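PDB 4J2G: KLTH0A00704p from Lachancea thermotolerans, which belongs to the Atg13 family of autophagy proteins and, through the HORMA domain that forms this chain, probably mediates recruitment of PI 3-kinase in autophagy. Local coordinates for residues L35-S40 against W132-D137; N28-A33 against G255-S260; R169-L174 against R245-I250. The protein carries 1 engineered substitution. All blocks are in the same frame, centred on the assembly; numbering follows the deposited sequence.

Interaction 1 of 3, residues L35-S40 against W132-D137; sequences LLICHS and WLIQMD. Engineered in segment 132-137: Met136 (natural residue Leu).
Ile37, on helix 18-39, lays its CD1 methyl over one face of the Trp132 indole on strand 126-136. Ile37 CD1 sits 3.6 Å from Trp132 CD2, at the fusion of the two rings. From the centroid of the six-membered ring Ile37 CD1 lies 3.9 Å away, 23° off the normal, a CH-pi contact made over the face. The second branch, Ile37 CG2, takes the pyrrole half, 3.8 Å from Trp132 NE1. Both branches can reach the indole because CG2 is anti to the backbone N while the CG1 arm, anti to the carbonyl carbon (chi1 -71°), runs on extended to CD1. The indole nitrogen itself is bonded to Glu130, two residues earlier on the strand, which should restrict the turning of the ring. Ile37 CD1 also meets Ile134 CD1, 4.3 Å away, so one methyl touches two successive inward-facing residues of the strand. Ser40 OG reaches back three residues to donate to Ile37 O at 2.8 Å. Leu174 of helix 158-177 packs on Trp132 as well. This buried helix-on-sheet packing, with the long N-terminal helix lying on an antiparallel sheet, belongs to the core of the HORMA fold.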
# COMPACT_ATOMS: atom_id res chain seq x y z
N LEU A 35 0.34 0.95 11.17
CA LEU A 35 1.43 0.19 11.77
C LEU A 35 1.41 -1.23 11.24
O LEU A 35 2.42 -1.71 10.74
CB LEU A 35 1.43 0.27 13.31
CG LEU A 35 1.95 1.55 13.98
CD1 LEU A 35 1.68 1.53 15.49
CD2 LEU A 35 3.42 1.89 13.69
N LEU A 36 0.24 -1.88 11.28
CA LEU A 36 0.05 -3.19 10.70
C LEU A 36 0.65 -3.32 9.27
O LEU A 36 1.49 -4.19 8.99
CB LEU A 36 -1.44 -3.43 10.59
CG LEU A 36 -2.20 -4.71 10.87
CD1 LEU A 36 -3.25 -4.93 9.77
CD2 LEU A 36 -1.34 -5.96 11.11
N ILE A 37 0.21 -2.43 8.38
CA ILE A 37 0.59 -2.47 6.99
C ILE A 37 2.11 -2.35 6.83
O ILE A 37 2.72 -3.19 6.20
CB ILE A 37 -0.17 -1.39 6.22
CG1 ILE A 37 -1.66 -1.75 6.09
CG2 ILE A 37 0.38 -1.17 4.83
CD1 ILE A 37 -2.43 -0.60 5.50
N CYS A 38 2.73 -1.35 7.46
CA CYS A 38 4.21 -1.22 7.48
C CYS A 38 5.01 -2.37 8.14
O CYS A 38 6.03 -2.78 7.62
CB CYS A 38 4.63 0.15 8.07
SG CYS A 38 4.01 1.56 7.07
N HIS A 39 4.54 -2.91 9.27
CA HIS A 39 5.32 -3.94 9.95
C HIS A 39 5.27 -5.30 9.20
O HIS A 39 6.10 -6.17 9.43
CB HIS A 39 4.82 -4.12 11.39
CG HIS A 39 5.17 -2.98 12.30
ND1 HIS A 39 6.09 -2.00 11.97
CD2 HIS A 39 4.74 -2.69 13.55
CE1 HIS A 39 6.19 -1.15 12.97
NE2 HIS A 39 5.39 -1.54 13.95
N SER A 40 4.31 -5.46 8.31
CA SER A 40 4.19 -6.67 7.53
C SER A 40 5.23 -6.82 6.41
O SER A 40 5.28 -7.87 5.79
CB SER A 40 2.83 -6.70 6.87
OG SER A 40 2.80 -5.89 5.66
N TRP A 132 -1.90 2.00 -0.69
CA TRP A 132 -3.07 1.96 0.23
C TRP A 132 -3.50 3.38 0.46
O TRP A 132 -2.67 4.30 0.45
CB TRP A 132 -2.65 1.38 1.59
CG TRP A 132 -2.22 -0.03 1.57
CD1 TRP A 132 -0.95 -0.52 1.20
CD2 TRP A 132 -2.99 -1.16 1.94
NE1 TRP A 132 -0.95 -1.88 1.30
CE2 TRP A 132 -2.15 -2.30 1.80
CE3 TRP A 132 -4.32 -1.34 2.39
CZ2 TRP A 132 -2.58 -3.61 2.09
CZ3 TRP A 132 -4.75 -2.60 2.68
CH2 TRP A 132 -3.88 -3.75 2.51
N LEU A 133 -4.77 3.56 0.71
CA LEU A 133 -5.31 4.88 1.02
C LEU A 133 -6.33 4.62 2.14
O LEU A 133 -7.21 3.79 1.98
CB LEU A 133 -6.14 5.34 -0.16
CG LEU A 133 -6.95 6.62 0.10
CD1 LEU A 133 -6.07 7.84 0.46
CD2 LEU A 133 -7.92 6.97 -1.01
N ILE A 134 -6.19 5.32 3.25
CA ILE A 134 -7.10 5.26 4.42
C ILE A 134 -7.50 6.71 4.61
O ILE A 134 -6.64 7.65 4.50
CB ILE A 134 -6.35 4.77 5.65
CG1 ILE A 134 -5.67 3.42 5.33
CG2 ILE A 134 -7.28 4.68 6.88
CD1 ILE A 134 -4.53 3.09 6.27
N GLN A 135 -8.79 6.91 4.77
CA GLN A 135 -9.45 8.21 4.64
C GLN A 135 -10.74 8.24 5.46
O GLN A 135 -11.40 7.20 5.62
CB GLN A 135 -10.05 8.19 3.26
CG GLN A 135 -9.60 9.26 2.36
CD GLN A 135 -10.24 9.05 1.02
OE1 GLN A 135 -10.94 8.04 0.78
NE2 GLN A 135 -9.99 9.99 0.12
N MSE A 136 -11.11 9.44 5.89
CA MSE A 136 -12.41 9.72 6.47
C MSE A 136 -13.17 10.55 5.43
O MSE A 136 -12.66 11.55 4.97
CB MSE A 136 -12.02 10.53 7.70
CG MSE A 136 -13.10 10.75 8.74
SE MSE A 136 -13.75 9.03 9.45
CE MSE A 136 -15.59 9.68 9.24
N ASP A 137 -14.38 10.11 5.02
CA ASP A 137 -15.36 10.91 4.17
C ASP A 137 -14.90 12.30 3.75
O ASP A 137 -15.41 13.31 4.24
CB ASP A 137 -16.75 11.03 4.85
CG ASP A 137 -17.75 11.94 4.06
OD1 ASP A 137 -17.76 13.19 4.23
OD2 ASP A 137 -18.58 11.40 3.28

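Interaction 2 of 3, residues N28-A33 against G255-S260; sequences NFFLKA and GSLRIS
Phe29 and Phe30, neighbours on helix 18-39, both reach Leu257 of strand 255-264, one to each of its methyl branches. The aromatic-aliphatic contacts divide by ring. Phe29 CD2 lies 4.0 Å from Leu257 CD1, and the two side chains meet at a slant. At its rim, the same ring receives the CD1 methyl of Ile259, in the ring plane and 3.9 Å from Phe29 CE2; these two side chains extend to meet head-on. With CG anti to the backbone N (chi1 -173°), the Phe29 ring is carried out from the helix toward the strand. Phe30 starts out beside the contact, yet the far part of its ring turns back to it, bringing Phe30 CE1 to 4.0 Å from Leu257 CD2 as the two side chains lie flank to flank, pointing opposite ways.

The backbones stay well apart: the axes of helix 28-33 and strand 255-260 run almost parallel, at 4°, and their closest approach is 11.6 Å. Polar bonding is confined to each element's own surroundings, with Ala33 N bonded to Phe29 O along the helix and Leu257 paired through its backbone with Ile250 of the adjoining strand. Leu164 and Leu167 of helix 158-177 and Trp77, whose ring meets Phe30, extend the apolar cluster. Four buried hydrocarbon side chains therefore join helix to sheet by dispersion and exclusion of water, without a directional bond between them.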
# COMPACT_ATOMS: atom_id res chain seq x y z
N ASN A 28 -6.79 6.62 16.30
CA ASN A 28 -6.01 5.51 16.83
C ASN A 28 -6.03 4.35 15.84
O ASN A 28 -5.04 3.62 15.68
CB ASN A 28 -6.57 5.02 18.17
CG ASN A 28 -6.09 5.84 19.37
OD1 ASN A 28 -5.09 6.57 19.31
ND2 ASN A 28 -6.79 5.68 20.48
N PHE A 29 -7.15 4.20 15.16
CA PHE A 29 -7.26 3.18 14.17
C PHE A 29 -6.27 3.48 13.00
O PHE A 29 -5.49 2.60 12.58
CB PHE A 29 -8.64 3.14 13.64
CG PHE A 29 -8.83 2.01 12.74
CD1 PHE A 29 -8.99 0.72 13.26
CD2 PHE A 29 -8.75 2.21 11.37
CE1 PHE A 29 -9.09 -0.37 12.42
CE2 PHE A 29 -8.83 1.12 10.52
CZ PHE A 29 -8.99 -0.16 11.04
N PHE A 30 -6.34 4.70 12.48
CA PHE A 30 -5.43 5.14 11.42
C PHE A 30 -4.01 4.75 11.78
O PHE A 30 -3.32 4.14 10.96
CB PHE A 30 -5.44 6.64 11.27
CG PHE A 30 -6.42 7.14 10.29
CD1 PHE A 30 -7.80 6.88 10.43
CD2 PHE A 30 -5.97 7.88 9.21
CE1 PHE A 30 -8.68 7.38 9.48
CE2 PHE A 30 -6.84 8.35 8.24
CZ PHE A 30 -8.21 8.13 8.40
N LEU A 31 -3.60 5.10 13.00
CA LEU A 31 -2.29 4.73 13.53
C LEU A 31 -2.05 3.22 13.58
O LEU A 31 -1.05 2.78 13.03
CB LEU A 31 -2.05 5.30 14.92
CG LEU A 31 -2.04 6.84 15.03
CD1 LEU A 31 -1.93 7.26 16.52
CD2 LEU A 31 -0.93 7.48 14.24
N LYS A 32 -2.98 2.44 14.18
CA LYS A 32 -2.85 0.98 14.20
C LYS A 32 -2.79 0.39 12.76
O LYS A 32 -1.94 -0.47 12.48
CB LYS A 32 -3.98 0.29 15.01
CG LYS A 32 -3.89 0.48 16.53
CD LYS A 32 -5.00 -0.26 17.29
CE LYS A 32 -5.13 0.27 18.72
NZ LYS A 32 -6.27 -0.35 19.47
N ALA A 33 -3.71 0.84 11.90
CA ALA A 33 -3.81 0.39 10.52
C ALA A 33 -2.50 0.59 9.74
O ALA A 33 -1.92 -0.37 9.17
CB ALA A 33 -5.01 1.02 9.79
N GLY A 255 -18.61 11.05 9.10
CA GLY A 255 -18.38 10.58 7.73
C GLY A 255 -18.11 9.09 7.64
O GLY A 255 -18.39 8.31 8.58
N SER A 256 -17.59 8.66 6.50
CA SER A 256 -17.32 7.24 6.34
C SER A 256 -15.83 6.92 6.43
O SER A 256 -14.96 7.64 5.86
CB SER A 256 -17.90 6.74 5.04
OG SER A 256 -19.30 6.73 5.16
N LEU A 257 -15.52 5.88 7.16
CA LEU A 257 -14.12 5.44 7.15
C LEU A 257 -13.90 4.48 5.96
O LEU A 257 -14.50 3.43 5.91
CB LEU A 257 -13.75 4.83 8.49
CG LEU A 257 -12.31 4.90 9.05
CD1 LEU A 257 -12.24 3.88 10.18
CD2 LEU A 257 -11.16 4.62 8.09
N ARG A 258 -13.07 4.88 5.00
CA ARG A 258 -12.89 4.10 3.75
C ARG A 258 -11.40 3.69 3.63
O ARG A 258 -10.51 4.57 3.67
CB ARG A 258 -13.22 4.95 2.50
CG ARG A 258 -14.67 5.40 2.37
CD ARG A 258 -14.96 6.18 1.10
NE ARG A 258 -16.32 6.76 1.04
CZ ARG A 258 -17.48 6.11 0.86
NH1 ARG A 258 -17.56 4.78 0.70
NH2 ARG A 258 -18.61 6.81 0.80
N ILE A 259 -11.16 2.39 3.49
CA ILE A 259 -9.83 1.81 3.19
C ILE A 259 -9.87 1.13 1.84
O ILE A 259 -10.72 0.30 1.58
CB ILE A 259 -9.44 0.71 4.22
CG1 ILE A 259 -9.36 1.37 5.59
CG2 ILE A 259 -8.03 0.11 3.84
CD1 ILE A 259 -9.42 0.41 6.75
N SER A 260 -8.94 1.46 0.99
CA SER A 260 -8.79 0.76 -0.29
C SER A 260 -7.27 0.53 -0.62
O SER A 260 -6.42 1.14 -0.01
CB SER A 260 -9.44 1.57 -1.38
OG SER A 260 -8.72 2.82 -1.45

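Interaction 3 of 3, residues R169-L174 against R245-I250; sequences RYLETL and RKITPI
The Tyr170 ring meets Ile247 at its edge. Ile247 CD1 lies in the ring plane, 3.6 Å from Tyr170 CD2, and the isoleucine lines the CD2-CE2 side of the ring. Ile247 CG2 stands off the plane, 3.8 Å from Tyr170 CD2, so one branch meets the edge in plane while the other touches the same side of the ring obliquely. The two side chains run antiparallel, flank to flank. Tyr170 holds CG anti to its backbone N (chi1 174°), which sends the ring from the helix toward the strand.

Two leucines on the same helix complete the grip on Ile247 CD1. Leu174 CD1, one turn beyond Tyr170, comes to 3.9 Å from Ile247 CD1, its side chain crossing that of Ile247 at a slant. Leu171 CD1 is a little farther from Ile247 CD1, at 4.2 Å. One methyl is thus shared by three side chains of helix 158-177, and the inner part of the contact is buried while Tyr170 lies at its exposed margin. The CB of Arg245 starts toward the helix, but the rest of its side chain leads away, with a weak, long ion pair to Glu243.

Thr173 OG1 bonds back to Arg169 O at 3.0 Å, and that carbonyl also accepts from Thr173 N; both bonds lie on the helix's own turn. Farther inward, Leu171 touches Trp132 of strand 126-136 and rests on Ala33 of helix 18-39. Ile247 lies where strand 242-252, an outermost strand of the five-stranded antiparallel sheet, is interrupted. Here helix 158-177 meets that outermost strand while also reaching the central strand 126-136, part of the helix-covered sheet of the HORMA domain.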
# COMPACT_ATOMS: atom_id res chain seq x y z
N ARG A 169 -9.22 -6.82 11.91
CA ARG A 169 -8.86 -8.24 11.76
C ARG A 169 -9.01 -8.60 10.31
O ARG A 169 -8.31 -9.46 9.77
CB ARG A 169 -9.74 -9.16 12.63
CG ARG A 169 -9.62 -8.92 14.14
CD ARG A 169 -10.25 -10.02 15.01
NE ARG A 169 -11.72 -9.99 15.09
CZ ARG A 169 -12.46 -9.88 16.21
NH1 ARG A 169 -11.91 -9.78 17.41
NH2 ARG A 169 -13.79 -9.88 16.12
N TYR A 170 -9.96 -7.94 9.69
CA TYR A 170 -10.21 -8.19 8.34
C TYR A 170 -8.93 -7.69 7.53
O TYR A 170 -8.38 -8.39 6.70
CB TYR A 170 -11.46 -7.44 7.90
CG TYR A 170 -11.59 -7.62 6.42
CD1 TYR A 170 -11.95 -8.84 5.89
CD2 TYR A 170 -11.16 -6.62 5.54
CE1 TYR A 170 -11.98 -9.03 4.51
CE2 TYR A 170 -11.20 -6.80 4.15
CZ TYR A 170 -11.62 -8.01 3.65
OH TYR A 170 -11.70 -8.21 2.28
N LEU A 171 -8.45 -6.52 7.89
CA LEU A 171 -7.32 -5.88 7.29
C LEU A 171 -6.08 -6.73 7.56
O LEU A 171 -5.25 -6.84 6.68
CB LEU A 171 -7.22 -4.45 7.81
CG LEU A 171 -5.99 -3.62 7.46
CD1 LEU A 171 -6.05 -3.26 5.95
CD2 LEU A 171 -6.11 -2.37 8.33
N GLU A 172 -5.99 -7.39 8.72
CA GLU A 172 -4.85 -8.24 8.98
C GLU A 172 -4.85 -9.40 8.01
O GLU A 172 -3.80 -9.80 7.46
CB GLU A 172 -4.90 -8.84 10.35
CG GLU A 172 -4.39 -7.93 11.42
CD GLU A 172 -4.65 -8.50 12.80
OE1 GLU A 172 -3.65 -8.76 13.51
OE2 GLU A 172 -5.84 -8.69 13.16
N THR A 173 -6.03 -9.90 7.73
CA THR A 173 -6.10 -10.99 6.80
C THR A 173 -5.87 -10.52 5.39
O THR A 173 -5.24 -11.23 4.61
CB THR A 173 -7.45 -11.66 6.88
OG1 THR A 173 -7.69 -11.96 8.27
CG2 THR A 173 -7.42 -12.92 6.10
N LEU A 174 -6.38 -9.35 5.03
CA LEU A 174 -6.24 -8.96 3.67
C LEU A 174 -4.76 -8.71 3.38
O LEU A 174 -4.30 -9.10 2.34
CB LEU A 174 -7.07 -7.73 3.37
CG LEU A 174 -6.97 -6.96 2.08
CD1 LEU A 174 -7.80 -5.74 2.26
CD2 LEU A 174 -5.57 -6.41 1.94
N ARG A 245 -8.83 -3.47 -4.17
CA ARG A 245 -9.75 -4.04 -3.13
C ARG A 245 -10.20 -2.90 -2.27
O ARG A 245 -9.40 -1.98 -2.03
CB ARG A 245 -9.08 -5.10 -2.18
CG ARG A 245 -8.77 -6.39 -2.88
CD ARG A 245 -10.06 -7.11 -3.26
NE ARG A 245 -10.03 -7.47 -4.68
CZ ARG A 245 -9.56 -8.63 -5.16
NH1 ARG A 245 -9.10 -9.56 -4.32
NH2 ARG A 245 -9.55 -8.86 -6.47
N LYS A 246 -11.44 -2.95 -1.76
CA LYS A 246 -11.93 -1.86 -0.92
C LYS A 246 -12.69 -2.51 0.22
O LYS A 246 -13.40 -3.45 0.02
CB LYS A 246 -12.95 -1.04 -1.63
CG LYS A 246 -12.58 -0.20 -2.79
CD LYS A 246 -13.88 0.51 -3.08
CE LYS A 246 -13.83 1.39 -4.29
NZ LYS A 246 -14.88 0.81 -5.14
N ILE A 247 -12.52 -2.00 1.41
CA ILE A 247 -13.24 -2.49 2.56
C ILE A 247 -14.58 -1.75 2.60
O ILE A 247 -14.70 -0.62 2.08
CB ILE A 247 -12.34 -2.36 3.80
CG1 ILE A 247 -10.92 -2.83 3.37
CG2 ILE A 247 -12.80 -3.27 4.90
CD1 ILE A 247 -9.99 -3.36 4.46
N THR A 248 -15.61 -2.43 3.10
CA THR A 248 -16.93 -1.83 3.32
C THR A 248 -16.71 -0.64 4.21
O THR A 248 -15.97 -0.74 5.19
CB THR A 248 -17.87 -2.79 4.07
OG1 THR A 248 -17.78 -4.11 3.49
CG2 THR A 248 -19.33 -2.27 4.04
N PRO A 249 -17.30 0.51 3.87
CA PRO A 249 -16.94 1.62 4.71
C PRO A 249 -17.56 1.52 6.09
O PRO A 249 -18.58 0.83 6.29
CB PRO A 249 -17.47 2.82 3.93
CG PRO A 249 -17.44 2.35 2.49
CD PRO A 249 -17.98 0.96 2.64
N ILE A 250 -16.91 2.12 7.05
CA ILE A 250 -17.51 2.22 8.35
C ILE A 250 -18.27 3.54 8.41
O ILE A 250 -17.71 4.62 8.15
CB ILE A 250 -16.51 2.00 9.47
CG1 ILE A 250 -16.07 0.54 9.41
CG2 ILE A 250 -17.15 2.31 10.81
CD1 ILE A 250 -15.19 0.10 10.55

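Overall arrangement
The three contacts fasten two helices to one antiparallel sheet, in which strands 126-136, 255-264 and 242-252 are successive neighbours. Interactions 1 and 2 share helix 18-39 and have centres about 7 Å apart; interaction 3 brings in helix 158-177, its centre about 10 Å from each of the others. Backbone bonds tie the strand sides together: Gln135 O to Arg258 N at 2.9 Å between interactions 1 and 2, and Leu257 N to Ile250 O at 2.7 Å between 2 and 3. On the helix side, Leu36 CD1 lies 3.8 Å from Leu171 CG. Along the chain, the loop closed by interaction 2 encloses both others, which follow one another.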